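Local coordinates for protein PT26-6P (PDB 2WB7) that is of unknown function but is encoded by a mobile extrachromosomal element of a Thermococcus species and combines three domains with novel folds, at residues M234-I240 and M380-N386; Y388-D393 and A481-E485; L422-I426 and Y455-I459; A429-L433 and A448-I452; D461-A465 and Y477-A481. All blocks are in the same frame, centred on the assembly; numbering follows the deposited sequence.

Contact 1 of 5, residues M234-I240 and M380-N386; sequences MLGSLPI and MISVLSN
Leu384 (chi1 m, chi2 t) points toward 234-240 and packs against Ser237, Leu238 and Ile240. Its CD1 sits 3.4 Å from Leu238 O and 3.7 Å from Ser237 OG. Its CB meets Ile240 CG2 at 4.0 Å. Ile240 takes chi1 p, and its CD1 only packs against Asn386 OD1, at 3.5 Å; that oxygen is hydrogen-bonded to Tyr388 N. Both segments are loops, largely extended, with kinks at Gly236 (phi 66°, psi -140°) and Met380. They run almost parallel, 8° apart end to end. The CA atoms of Gly236 and Ile381 approach to 4.1 Å. Segment 380-386 leaves strand 370-379 of the eight-stranded antiparallel sheet and leads to the helical domain, whose helices 471-499 and 503-523 cover Leu384 and Pro239. One hydrogen bond ties the loops, from Gly236 N to Met380 O at 2.8 Å. The positive phi of Gly236 favours glycine, and its CA lies 3.6 Å from Ser382 N. Leu235 CD2 packs on Met380 CB at 3.5 Å. Ser237 CB abuts Ser382 O at 3.3 Å.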
# COMPACT_ATOMS: atom_id res chain seq x y z
N MSE A 234 -4.55 -12.40 -0.68
CA MSE A 234 -5.97 -12.72 -0.65
C MSE A 234 -6.90 -11.54 -0.39
O MSE A 234 -6.48 -10.50 0.10
CB MSE A 234 -6.27 -13.84 0.35
CG MSE A 234 -7.39 -14.75 -0.14
SE MSE A 234 -8.18 -15.85 1.20
CE MSE A 234 -8.88 -14.45 2.34
N LEU A 235 -8.17 -11.73 -0.74
CA LEU A 235 -9.25 -10.79 -0.44
C LEU A 235 -10.31 -11.50 0.40
O LEU A 235 -10.57 -12.68 0.20
CB LEU A 235 -9.93 -10.34 -1.72
CG LEU A 235 -8.99 -9.58 -2.65
CD1 LEU A 235 -9.55 -9.51 -4.08
CD2 LEU A 235 -8.76 -8.19 -2.06
N GLY A 236 -10.93 -10.76 1.32
CA GLY A 236 -12.08 -11.26 2.04
C GLY A 236 -11.81 -12.43 2.96
O GLY A 236 -10.80 -12.48 3.65
N SER A 237 -12.73 -13.38 2.99
CA SER A 237 -12.68 -14.44 3.96
C SER A 237 -13.12 -15.72 3.32
O SER A 237 -13.98 -15.71 2.45
CB SER A 237 -13.63 -14.13 5.11
OG SER A 237 -13.73 -15.19 6.02
N LEU A 238 -12.52 -16.84 3.72
CA LEU A 238 -13.06 -18.12 3.31
C LEU A 238 -14.51 -18.21 3.82
O LEU A 238 -14.88 -17.55 4.78
CB LEU A 238 -12.21 -19.24 3.89
CG LEU A 238 -10.91 -19.55 3.15
CD1 LEU A 238 -10.04 -20.48 3.98
CD2 LEU A 238 -11.18 -20.13 1.74
N PRO A 239 -15.33 -19.03 3.17
CA PRO A 239 -16.68 -19.25 3.66
C PRO A 239 -16.72 -19.73 5.11
O PRO A 239 -15.79 -20.36 5.58
CB PRO A 239 -17.20 -20.35 2.72
CG PRO A 239 -16.48 -20.09 1.43
CD PRO A 239 -15.10 -19.66 1.86
N ILE A 240 -17.80 -19.43 5.83
CA ILE A 240 -17.87 -19.71 7.26
C ILE A 240 -17.68 -21.18 7.63
O ILE A 240 -17.37 -21.49 8.78
CB ILE A 240 -19.18 -19.19 7.91
CG1 ILE A 240 -20.39 -19.92 7.33
CG2 ILE A 240 -19.29 -17.69 7.74
CD1 ILE A 240 -21.72 -19.50 7.90
N MSE A 380 -7.21 -6.30 3.13
CA MSE A 380 -8.48 -6.36 2.43
C MSE A 380 -9.30 -7.55 2.90
O MSE A 380 -9.60 -8.47 2.14
CB MSE A 380 -8.22 -6.41 0.93
CG MSE A 380 -7.56 -5.14 0.40
SE MSE A 380 -8.81 -3.69 0.50
CE MSE A 380 -9.64 -4.16 -1.17
N ILE A 381 -9.62 -7.55 4.19
CA ILE A 381 -10.34 -8.67 4.77
C ILE A 381 -11.82 -8.43 4.64
O ILE A 381 -12.26 -7.37 4.17
CB ILE A 381 -9.97 -8.89 6.27
CG1 ILE A 381 -10.20 -7.62 7.10
CG2 ILE A 381 -8.54 -9.34 6.42
CD1 ILE A 381 -11.49 -7.64 7.97
N SER A 382 -12.61 -9.41 5.03
CA SER A 382 -14.04 -9.20 5.16
C SER A 382 -14.53 -10.04 6.32
O SER A 382 -14.13 -11.20 6.47
CB SER A 382 -14.76 -9.61 3.89
OG SER A 382 -16.16 -9.62 4.13
N VAL A 383 -15.37 -9.46 7.16
CA VAL A 383 -15.92 -10.21 8.27
C VAL A 383 -17.31 -10.66 7.91
O VAL A 383 -18.17 -9.85 7.64
CB VAL A 383 -15.95 -9.41 9.54
CG1 VAL A 383 -16.57 -10.23 10.63
CG2 VAL A 383 -14.52 -8.96 9.91
N LEU A 384 -17.53 -11.97 7.87
CA LEU A 384 -18.82 -12.53 7.46
C LEU A 384 -19.73 -12.74 8.66
O LEU A 384 -19.27 -12.87 9.80
CB LEU A 384 -18.63 -13.86 6.74
CG LEU A 384 -17.73 -13.82 5.51
CD1 LEU A 384 -17.36 -15.20 5.12
CD2 LEU A 384 -18.43 -13.14 4.37
N SER A 385 -21.04 -12.80 8.40
CA SER A 385 -22.02 -13.16 9.44
C SER A 385 -22.48 -14.60 9.22
O SER A 385 -22.35 -15.14 8.12
CB SER A 385 -23.21 -12.21 9.39
OG SER A 385 -23.97 -12.44 8.21
N ASN A 386 -23.01 -15.23 10.27
CA ASN A 386 -23.47 -16.60 10.12
C ASN A 386 -24.67 -16.71 9.18
O ASN A 386 -25.74 -16.20 9.47
CB ASN A 386 -23.80 -17.23 11.48
CG ASN A 386 -24.18 -18.71 11.35
OD1 ASN A 386 -24.27 -19.25 10.24
ND2 ASN A 386 -24.39 -19.38 12.48

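Contact 2 of 5, residues Y388-D393 and A481-E485; sequences YTVMKD and AKKHE
A loop packs here against a helix of the helical domain. Segment 388-393 is the end of the loop between strand 370-379 and helix 393-404 and includes the helix's first residue. Segment 481-485 is a piece of helix 471-499. CA atoms are nearest for Met391 and Lys482, at 6.4 Å, and for Thr389 and Glu485, at 7.9 Å. Glu485 dominates, with chi1 and chi2 both t. This extended form brings its carboxylate to the loop backbone. OE2 accepts a hydrogen bond from Val390 N at 2.9 Å, and OE1 accepts one from Met391 N at 3.3 Å. Lys425 of helix 408-438 forms a salt bridge with the same carboxylate. Met391, a selenomethionine, points toward the helix with chi1 m, chi2 -140° and chi3 p. Its SE lies 4.2 Å from Ala481 CB, and its CG lies 3.3 Å from Glu485 OE1. Lys392 is the N-cap residue of helix 393-404 and points away. Asp393 follows it with chi1 m. Asp393 also pairs with Lys241, and Lys482 with Asp7, so the two belong to a wider charge cluster. The Lys482 side chain is fully extended, all four chi angles t, and its NZ makes a salt bridge with Asp393 OD1 at 3.2 Å.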
# COMPACT_ATOMS: atom_id res chain seq x y z
N TYR A 388 -25.80 -19.81 8.06
CA TYR A 388 -26.40 -21.14 8.23
C TYR A 388 -26.17 -21.99 7.00
O TYR A 388 -27.04 -22.09 6.14
CB TYR A 388 -27.90 -21.04 8.56
CG TYR A 388 -28.15 -19.98 9.61
CD1 TYR A 388 -28.78 -18.78 9.29
CD2 TYR A 388 -27.68 -20.15 10.91
CE1 TYR A 388 -28.96 -17.80 10.24
CE2 TYR A 388 -27.85 -19.17 11.86
CZ TYR A 388 -28.49 -18.00 11.51
OH TYR A 388 -28.67 -17.02 12.45
N THR A 389 -24.99 -22.59 6.90
CA THR A 389 -24.66 -23.38 5.74
C THR A 389 -25.60 -24.56 5.67
O THR A 389 -25.84 -25.22 6.66
CB THR A 389 -23.24 -23.91 5.81
OG1 THR A 389 -22.37 -22.82 6.11
CG2 THR A 389 -22.84 -24.53 4.48
N VAL A 390 -26.11 -24.81 4.48
CA VAL A 390 -26.98 -25.95 4.27
C VAL A 390 -26.16 -27.18 3.94
O VAL A 390 -26.48 -28.29 4.38
CB VAL A 390 -28.00 -25.65 3.15
CG1 VAL A 390 -28.78 -26.89 2.79
CG2 VAL A 390 -28.93 -24.52 3.60
N MSE A 391 -25.08 -27.00 3.20
CA MSE A 391 -24.25 -28.12 2.81
C MSE A 391 -23.04 -28.29 3.71
O MSE A 391 -21.90 -28.04 3.31
CB MSE A 391 -23.83 -27.94 1.38
CG MSE A 391 -24.98 -27.39 0.59
SE MSE A 391 -25.13 -28.17 -1.13
CE MSE A 391 -24.96 -30.05 -0.60
N LYS A 392 -23.31 -28.69 4.94
CA LYS A 392 -22.27 -29.03 5.88
C LYS A 392 -21.41 -30.18 5.31
O LYS A 392 -21.92 -31.02 4.57
CB LYS A 392 -22.93 -29.45 7.18
CG LYS A 392 -23.82 -28.37 7.76
CD LYS A 392 -23.00 -27.44 8.65
CE LYS A 392 -23.86 -26.33 9.23
NZ LYS A 392 -25.27 -26.80 9.49
N ASP A 393 -20.13 -30.21 5.64
CA ASP A 393 -19.28 -31.26 5.12
C ASP A 393 -19.82 -32.64 5.52
O ASP A 393 -19.86 -33.55 4.70
CB ASP A 393 -17.84 -31.10 5.60
CG ASP A 393 -17.22 -29.77 5.18
OD1 ASP A 393 -17.72 -29.13 4.23
OD2 ASP A 393 -16.22 -29.37 5.82
N ALA A 481 -22.86 -27.23 -6.52
CA ALA A 481 -23.90 -26.78 -5.61
C ALA A 481 -23.32 -26.14 -4.33
O ALA A 481 -23.84 -25.15 -3.82
CB ALA A 481 -24.83 -27.95 -5.27
N LYS A 482 -22.23 -26.71 -3.83
CA LYS A 482 -21.60 -26.17 -2.63
C LYS A 482 -21.04 -24.75 -2.81
O LYS A 482 -21.30 -23.84 -2.00
CB LYS A 482 -20.48 -27.10 -2.20
CG LYS A 482 -20.16 -27.01 -0.74
CD LYS A 482 -19.00 -27.91 -0.42
CE LYS A 482 -18.61 -27.85 1.03
NZ LYS A 482 -17.26 -28.49 1.15
N LYS A 483 -20.27 -24.57 -3.89
CA LYS A 483 -19.68 -23.27 -4.20
C LYS A 483 -20.73 -22.24 -4.56
O LYS A 483 -20.57 -21.06 -4.25
CB LYS A 483 -18.69 -23.38 -5.35
CG LYS A 483 -17.84 -24.61 -5.32
CD LYS A 483 -16.96 -24.72 -4.10
CE LYS A 483 -15.69 -25.49 -4.48
NZ LYS A 483 -15.38 -26.59 -3.52
N HIS A 484 -21.79 -22.67 -5.24
CA HIS A 484 -22.91 -21.76 -5.50
C HIS A 484 -23.50 -21.27 -4.19
O HIS A 484 -23.80 -20.09 -4.06
CB HIS A 484 -24.01 -22.39 -6.38
CG HIS A 484 -23.71 -22.37 -7.85
ND1 HIS A 484 -23.28 -21.23 -8.51
CD2 HIS A 484 -23.80 -23.33 -8.80
CE1 HIS A 484 -23.10 -21.51 -9.79
NE2 HIS A 484 -23.39 -22.78 -9.99
N GLU A 485 -23.67 -22.16 -3.21
CA GLU A 485 -24.20 -21.70 -1.92
C GLU A 485 -23.25 -20.71 -1.25
O GLU A 485 -23.69 -19.75 -0.60
CB GLU A 485 -24.51 -22.84 -0.95
CG GLU A 485 -25.39 -22.34 0.18
CD GLU A 485 -25.26 -23.12 1.50
OE1 GLU A 485 -24.64 -24.20 1.51
OE2 GLU A 485 -25.82 -22.64 2.53

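Contact 3 of 5, residues L422-I426 and Y455-I459; sequences LQEKI and YKAAI
Ile459 pushes into the hollow beside Leu422, with its CG1 3.5 Å from Leu422 CB. Its CD1 meets Ile426 CD1 at 4.0 Å. Segments 422-426 and 455-459 are both helical and run antiparallel. Their axes come within 9.6 Å, with a signed crossing angle of -165°. The nearest CA atoms are those of Leu422 and Tyr455, 6.3 Å apart. Tyr455 (chi1 m) is the largest bump and fits beside Leu422, Lys425 and Ile426. Lys425 CB covers one ring face in a CH-pi contact, 4.0 Å from the centroid. Ile426 CG1 rests 3.4 Å from Tyr455 CB. The small Ala458 leaves space for Leu422, whose CD1 is 4.0 Å from Ala458 CB. Leu422, Ile426 and Ile459 all have chi1 m and chi2 t. The contact joins consecutive helices 408-438 and 442-465 as an antiparallel helical hairpin. Helix 471-499 packs alongside: its Asp489 binds both Lys425 NZ and Tyr455 OH, and Lys425 NZ also bonds to Thr387 O in the loop leading into the domain.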
# COMPACT_ATOMS: atom_id res chain seq x y z
N LEU A 422 -32.39 -24.17 1.11
CA LEU A 422 -31.96 -23.15 0.15
C LEU A 422 -33.12 -22.25 -0.27
O LEU A 422 -32.96 -21.03 -0.41
CB LEU A 422 -31.32 -23.79 -1.07
CG LEU A 422 -29.99 -24.48 -0.74
CD1 LEU A 422 -29.48 -25.28 -1.91
CD2 LEU A 422 -28.95 -23.47 -0.28
N GLN A 423 -34.29 -22.85 -0.47
CA GLN A 423 -35.48 -22.07 -0.75
C GLN A 423 -35.66 -21.04 0.35
O GLN A 423 -36.04 -19.89 0.10
CB GLN A 423 -36.69 -22.99 -0.84
CG GLN A 423 -37.06 -23.36 -2.27
CD GLN A 423 -37.81 -24.69 -2.38
OE1 GLN A 423 -38.05 -25.37 -1.37
NE2 GLN A 423 -38.16 -25.07 -3.61
N GLU A 424 -35.37 -21.44 1.58
CA GLU A 424 -35.50 -20.52 2.69
C GLU A 424 -34.48 -19.40 2.60
O GLU A 424 -34.83 -18.24 2.75
CB GLU A 424 -35.39 -21.25 4.03
CG GLU A 424 -35.17 -20.33 5.21
CD GLU A 424 -36.31 -19.32 5.43
OE1 GLU A 424 -36.28 -18.61 6.46
OE2 GLU A 424 -37.22 -19.21 4.56
N LYS A 425 -33.23 -19.73 2.35
CA LYS A 425 -32.20 -18.71 2.14
C LYS A 425 -32.57 -17.76 1.00
O LYS A 425 -32.26 -16.57 1.05
CB LYS A 425 -30.83 -19.36 1.90
CG LYS A 425 -30.17 -19.85 3.20
CD LYS A 425 -29.13 -20.92 2.95
CE LYS A 425 -27.76 -20.34 2.63
NZ LYS A 425 -26.99 -20.09 3.87
N ILE A 426 -33.23 -18.29 -0.02
CA ILE A 426 -33.72 -17.46 -1.11
C ILE A 426 -34.78 -16.48 -0.63
O ILE A 426 -34.76 -15.30 -0.99
CB ILE A 426 -34.29 -18.32 -2.24
CG1 ILE A 426 -33.14 -18.97 -3.01
CG2 ILE A 426 -35.10 -17.48 -3.18
CD1 ILE A 426 -33.59 -19.83 -4.17
N TYR A 455 -28.17 -19.18 -5.17
CA TYR A 455 -28.93 -20.18 -4.45
C TYR A 455 -29.75 -21.00 -5.43
O TYR A 455 -29.77 -22.22 -5.34
CB TYR A 455 -29.84 -19.54 -3.41
CG TYR A 455 -29.08 -18.92 -2.24
CD1 TYR A 455 -29.50 -17.71 -1.68
CD2 TYR A 455 -27.97 -19.54 -1.70
CE1 TYR A 455 -28.83 -17.15 -0.60
CE2 TYR A 455 -27.28 -18.98 -0.62
CZ TYR A 455 -27.72 -17.78 -0.08
OH TYR A 455 -27.03 -17.24 0.99
N LYS A 456 -30.41 -20.32 -6.36
CA LYS A 456 -31.16 -20.98 -7.45
C LYS A 456 -30.30 -21.97 -8.21
O LYS A 456 -30.75 -23.06 -8.56
CB LYS A 456 -31.73 -19.96 -8.44
CG LYS A 456 -33.06 -19.26 -8.08
CD LYS A 456 -33.81 -18.97 -9.39
CE LYS A 456 -34.42 -17.58 -9.48
NZ LYS A 456 -35.92 -17.61 -9.47
N ALA A 457 -29.06 -21.59 -8.50
CA ALA A 457 -28.18 -22.51 -9.22
C ALA A 457 -27.87 -23.74 -8.37
O ALA A 457 -27.74 -24.86 -8.89
CB ALA A 457 -26.89 -21.83 -9.62
N ALA A 458 -27.71 -23.52 -7.07
CA ALA A 458 -27.40 -24.61 -6.17
C ALA A 458 -28.57 -25.56 -6.09
O ALA A 458 -28.40 -26.78 -6.16
CB ALA A 458 -27.06 -24.06 -4.81
N ILE A 459 -29.77 -25.01 -5.93
CA ILE A 459 -30.96 -25.85 -5.93
C ILE A 459 -31.02 -26.70 -7.19
O ILE A 459 -31.44 -27.84 -7.14
CB ILE A 459 -32.26 -25.04 -5.79
CG1 ILE A 459 -32.37 -24.46 -4.38
CG2 ILE A 459 -33.46 -25.96 -6.07
CD1 ILE A 459 -33.69 -23.79 -4.08

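Contact 4 of 5, residues A429-L433 and A448-I452; sequences AEQLL and AQGAI
Ile452 loses the most surface in this contact, 73 Å², followed by Ala448 with 58 Å² and Leu433 with 57 Å². Ile452 has chi1 m and chi2 t and points across to segment 429-433. Its CG1 lies 3.4 Å from Ala429 CB. Its CD1 is 4.0 Å from Leu433 CD2 and 3.2 Å from Glu430 OE1. Glu430 starts away from the other helix, but its chi1 m, chi2 m side chain bends back so that the carboxylate lies beside Ile452. Ala448 fits a shallow site between Leu432 and Leu433. Its CB is 3.5 Å from Leu433 N, 3.9 Å from Leu432 CB and 3.9 Å from Ala429 O. Such a small residue lets the backbones come close: the CA atoms of Leu433 and Ala448 are 5.1 Å apart. Leu433 takes chi1 t and chi2 p, and its CD2 also reaches Gln449 OE1 at 3.1 Å. Gln449 NE2 bonds to Asp453, one turn on. Ala429 CB and Ala451 CB meet at 4.1 Å on the inner side. Both segments are helical. Their axes approach to 8.5 Å and run antiparallel at a signed crossing angle of -157°. This is the part of an antiparallel helical hairpin close to its turn, where helix 408-438 is followed by helix 442-465. Helix 471-499 packs against it, with Ala495 and Leu499 touching Leu432, and Tyr491 and Val492 touching Ala451.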
# COMPACT_ATOMS: atom_id res chain seq x y z
N ALA A 429 -33.02 -13.61 0.85
CA ALA A 429 -32.35 -12.83 -0.17
C ALA A 429 -33.39 -11.91 -0.80
O ALA A 429 -33.09 -10.77 -1.16
CB ALA A 429 -31.73 -13.74 -1.22
N GLU A 430 -34.62 -12.42 -0.90
CA GLU A 430 -35.74 -11.68 -1.49
C GLU A 430 -36.10 -10.50 -0.62
O GLU A 430 -36.61 -9.50 -1.11
CB GLU A 430 -36.97 -12.57 -1.67
CG GLU A 430 -36.82 -13.72 -2.67
CD GLU A 430 -36.96 -13.28 -4.13
OE1 GLU A 430 -36.83 -12.07 -4.42
OE2 GLU A 430 -37.19 -14.15 -5.00
N GLN A 431 -35.84 -10.61 0.67
CA GLN A 431 -36.14 -9.52 1.59
C GLN A 431 -35.12 -8.42 1.46
O GLN A 431 -35.43 -7.24 1.57
CB GLN A 431 -36.19 -10.03 3.03
CG GLN A 431 -37.54 -10.66 3.36
CD GLN A 431 -37.55 -11.43 4.68
OE1 GLN A 431 -38.59 -11.95 5.10
NE2 GLN A 431 -36.39 -11.51 5.34
N LEU A 432 -33.88 -8.82 1.20
CA LEU A 432 -32.83 -7.87 0.97
C LEU A 432 -33.06 -7.15 -0.34
O LEU A 432 -32.87 -5.94 -0.41
CB LEU A 432 -31.48 -8.57 0.91
CG LEU A 432 -30.89 -9.01 2.23
CD1 LEU A 432 -29.55 -9.67 1.93
CD2 LEU A 432 -30.72 -7.85 3.21
N LEU A 433 -33.46 -7.89 -1.37
CA LEU A 433 -33.76 -7.29 -2.65
C LEU A 433 -34.81 -6.22 -2.44
O LEU A 433 -34.80 -5.19 -3.09
CB LEU A 433 -34.28 -8.32 -3.63
CG LEU A 433 -34.47 -7.81 -5.06
CD1 LEU A 433 -33.26 -7.04 -5.53
CD2 LEU A 433 -34.75 -8.96 -6.01
N ALA A 448 -28.09 -8.58 -3.86
CA ALA A 448 -29.21 -9.39 -3.41
C ALA A 448 -29.77 -10.25 -4.55
O ALA A 448 -30.08 -11.42 -4.37
CB ALA A 448 -30.29 -8.52 -2.77
N GLN A 449 -29.85 -9.69 -5.75
CA GLN A 449 -30.28 -10.51 -6.87
C GLN A 449 -29.24 -11.60 -7.16
O GLN A 449 -29.60 -12.74 -7.46
CB GLN A 449 -30.54 -9.66 -8.12
CG GLN A 449 -31.19 -10.42 -9.29
CD GLN A 449 -32.50 -11.10 -8.89
OE1 GLN A 449 -33.40 -10.47 -8.33
NE2 GLN A 449 -32.61 -12.39 -9.19
N GLY A 450 -27.96 -11.23 -7.06
CA GLY A 450 -26.89 -12.19 -7.27
C GLY A 450 -27.04 -13.36 -6.32
O GLY A 450 -26.90 -14.51 -6.72
N ALA A 451 -27.34 -13.07 -5.06
CA ALA A 451 -27.54 -14.12 -4.08
C ALA A 451 -28.65 -15.03 -4.57
O ALA A 451 -28.51 -16.24 -4.58
CB ALA A 451 -27.89 -13.53 -2.73
N ILE A 452 -29.76 -14.43 -4.97
CA ILE A 452 -30.92 -15.21 -5.40
C ILE A 452 -30.56 -16.12 -6.57
O ILE A 452 -30.93 -17.29 -6.58
CB ILE A 452 -32.13 -14.32 -5.75
CG1 ILE A 452 -32.57 -13.54 -4.51
CG2 ILE A 452 -33.27 -15.17 -6.28
CD1 ILE A 452 -33.73 -12.60 -4.76

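Contact 5 of 5, residues D461-A465 and Y477-A481; sequences DLQKA and YLNAA
This is a buried antiparallel helix-helix contact near the turn between helices 442-465 and 471-499, a helical hairpin in the helical domain. The axes of segments 461-465 and 477-481 approach to 8.4 Å at 167°. Two CA pairs set the register: Asp461 with Ala481 at 5.2 Å, and Ala465 with Tyr477 at 5.3 Å. Alanines permit this closeness. Ala465 CB packs on Tyr477 CB at 3.9 Å and on Leu478 CD2 at 4.1 Å. Leu462 and Leu478 both have chi1 m and chi2 t, and their CD2 atoms meet at 3.9 Å. Leu462 also touches Met418 and Leu422 of helix 408-438. Asp461 (chi1 m) points across, its CB 3.6 Å from Ala481 CB and its OD2 3.1 Å from Ala480 CB. Tyr477 (chi1 m) buries the most surface. Asp461 OD1 lies at the edge of its ring, 3.5 Å from Tyr477 CD1. Lys464 CB covers one face in a CH-pi contact, 3.7 Å from the centroid, and Lys464 CD lies 3.2 Å from Tyr477 OH.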
# COMPACT_ATOMS: atom_id res chain seq x y z
N ASP A 461 -28.42 -27.68 -9.10
CA ASP A 461 -27.36 -28.69 -9.05
C ASP A 461 -27.75 -29.86 -8.15
O ASP A 461 -27.51 -31.01 -8.50
CB ASP A 461 -26.03 -28.06 -8.65
CG ASP A 461 -25.44 -27.19 -9.74
OD1 ASP A 461 -25.83 -27.35 -10.91
OD2 ASP A 461 -24.59 -26.34 -9.45
N LEU A 462 -28.37 -29.57 -7.01
CA LEU A 462 -28.89 -30.64 -6.15
C LEU A 462 -29.89 -31.54 -6.89
O LEU A 462 -29.85 -32.77 -6.75
CB LEU A 462 -29.49 -30.09 -4.84
CG LEU A 462 -28.42 -29.60 -3.84
CD1 LEU A 462 -29.04 -28.95 -2.62
CD2 LEU A 462 -27.43 -30.69 -3.40
N GLN A 463 -30.77 -30.93 -7.70
CA GLN A 463 -31.76 -31.67 -8.48
C GLN A 463 -31.04 -32.64 -9.42
O GLN A 463 -31.40 -33.81 -9.53
CB GLN A 463 -32.62 -30.74 -9.32
CG GLN A 463 -33.50 -29.75 -8.54
CD GLN A 463 -34.83 -30.33 -8.11
OE1 GLN A 463 -35.05 -31.53 -8.19
NE2 GLN A 463 -35.74 -29.46 -7.67
N LYS A 464 -30.04 -32.14 -10.13
CA LYS A 464 -29.33 -32.98 -11.08
C LYS A 464 -28.45 -34.00 -10.36
O LYS A 464 -28.30 -35.15 -10.80
CB LYS A 464 -28.50 -32.13 -12.06
CG LYS A 464 -29.31 -31.06 -12.77
CD LYS A 464 -28.59 -30.56 -14.02
CE LYS A 464 -29.23 -29.29 -14.56
NZ LYS A 464 -30.65 -29.56 -14.91
N ALA A 465 -27.86 -33.58 -9.25
CA ALA A 465 -27.01 -34.47 -8.47
C ALA A 465 -27.74 -35.76 -8.19
O ALA A 465 -27.21 -36.84 -8.41
CB ALA A 465 -26.59 -33.81 -7.18
N TYR A 477 -21.60 -32.17 -9.39
CA TYR A 477 -22.79 -31.40 -9.12
C TYR A 477 -22.93 -31.00 -7.65
O TYR A 477 -23.40 -29.90 -7.34
CB TYR A 477 -24.04 -32.16 -9.57
CG TYR A 477 -24.44 -31.91 -11.01
CD1 TYR A 477 -24.87 -30.65 -11.42
CD2 TYR A 477 -24.42 -32.93 -11.96
CE1 TYR A 477 -25.26 -30.40 -12.72
CE2 TYR A 477 -24.81 -32.70 -13.26
CZ TYR A 477 -25.23 -31.43 -13.64
OH TYR A 477 -25.62 -31.18 -14.94
N LEU A 478 -22.53 -31.89 -6.75
CA LEU A 478 -22.52 -31.54 -5.33
C LEU A 478 -21.55 -30.39 -5.10
O LEU A 478 -21.85 -29.42 -4.41
CB LEU A 478 -22.13 -32.73 -4.47
CG LEU A 478 -23.19 -33.82 -4.32
CD1 LEU A 478 -22.63 -34.92 -3.43
CD2 LEU A 478 -24.48 -33.22 -3.77
N ASN A 479 -20.38 -30.49 -5.73
CA ASN A 479 -19.40 -29.45 -5.59
C ASN A 479 -19.83 -28.10 -6.19
O ASN A 479 -19.64 -27.05 -5.57
CB ASN A 479 -18.06 -29.90 -6.13
CG ASN A 479 -16.94 -29.03 -5.64
OD1 ASN A 479 -16.24 -28.39 -6.42
ND2 ASN A 479 -16.80 -28.95 -4.32
N ALA A 480 -20.41 -28.13 -7.39
CA ALA A 480 -20.97 -26.92 -7.98
C ALA A 480 -22.00 -26.36 -7.02
O ALA A 480 -22.00 -25.18 -6.72
CB ALA A 480 -21.61 -27.19 -9.35
N ALA A 481 -22.86 -27.23 -6.52
CA ALA A 481 -23.90 -26.78 -5.61
C ALA A 481 -23.32 -26.14 -4.33
O ALA A 481 -23.84 -25.15 -3.82
CB ALA A 481 -24.83 -27.95 -5.27

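Contacts 3, 4 and 5 are helix-helix packing. Contacts 3 and 4 hold the same two helices, 408-438 and 442-465, and touch through Ile426 and Ile452. Contact 5 joins 442-465 to the next helix, 471-499. Contacts 1 and 5 are mostly buried, though Asn386 of contact 1 is exposed; 2, 3 and 4 are only partly buried. Hydrogen bonds and the salt bridge between segments occur in the two contacts that involve loops; in contact 2 the helix supplies the carboxylate and the lysine. Contact 2 shares Ala481 with contact 5, and its Glu485 pairs with Lys425 of contact 3. Ile240 of contact 1 packs on Thr389 of contact 2, so the two join the sheet domain's exit to the helices.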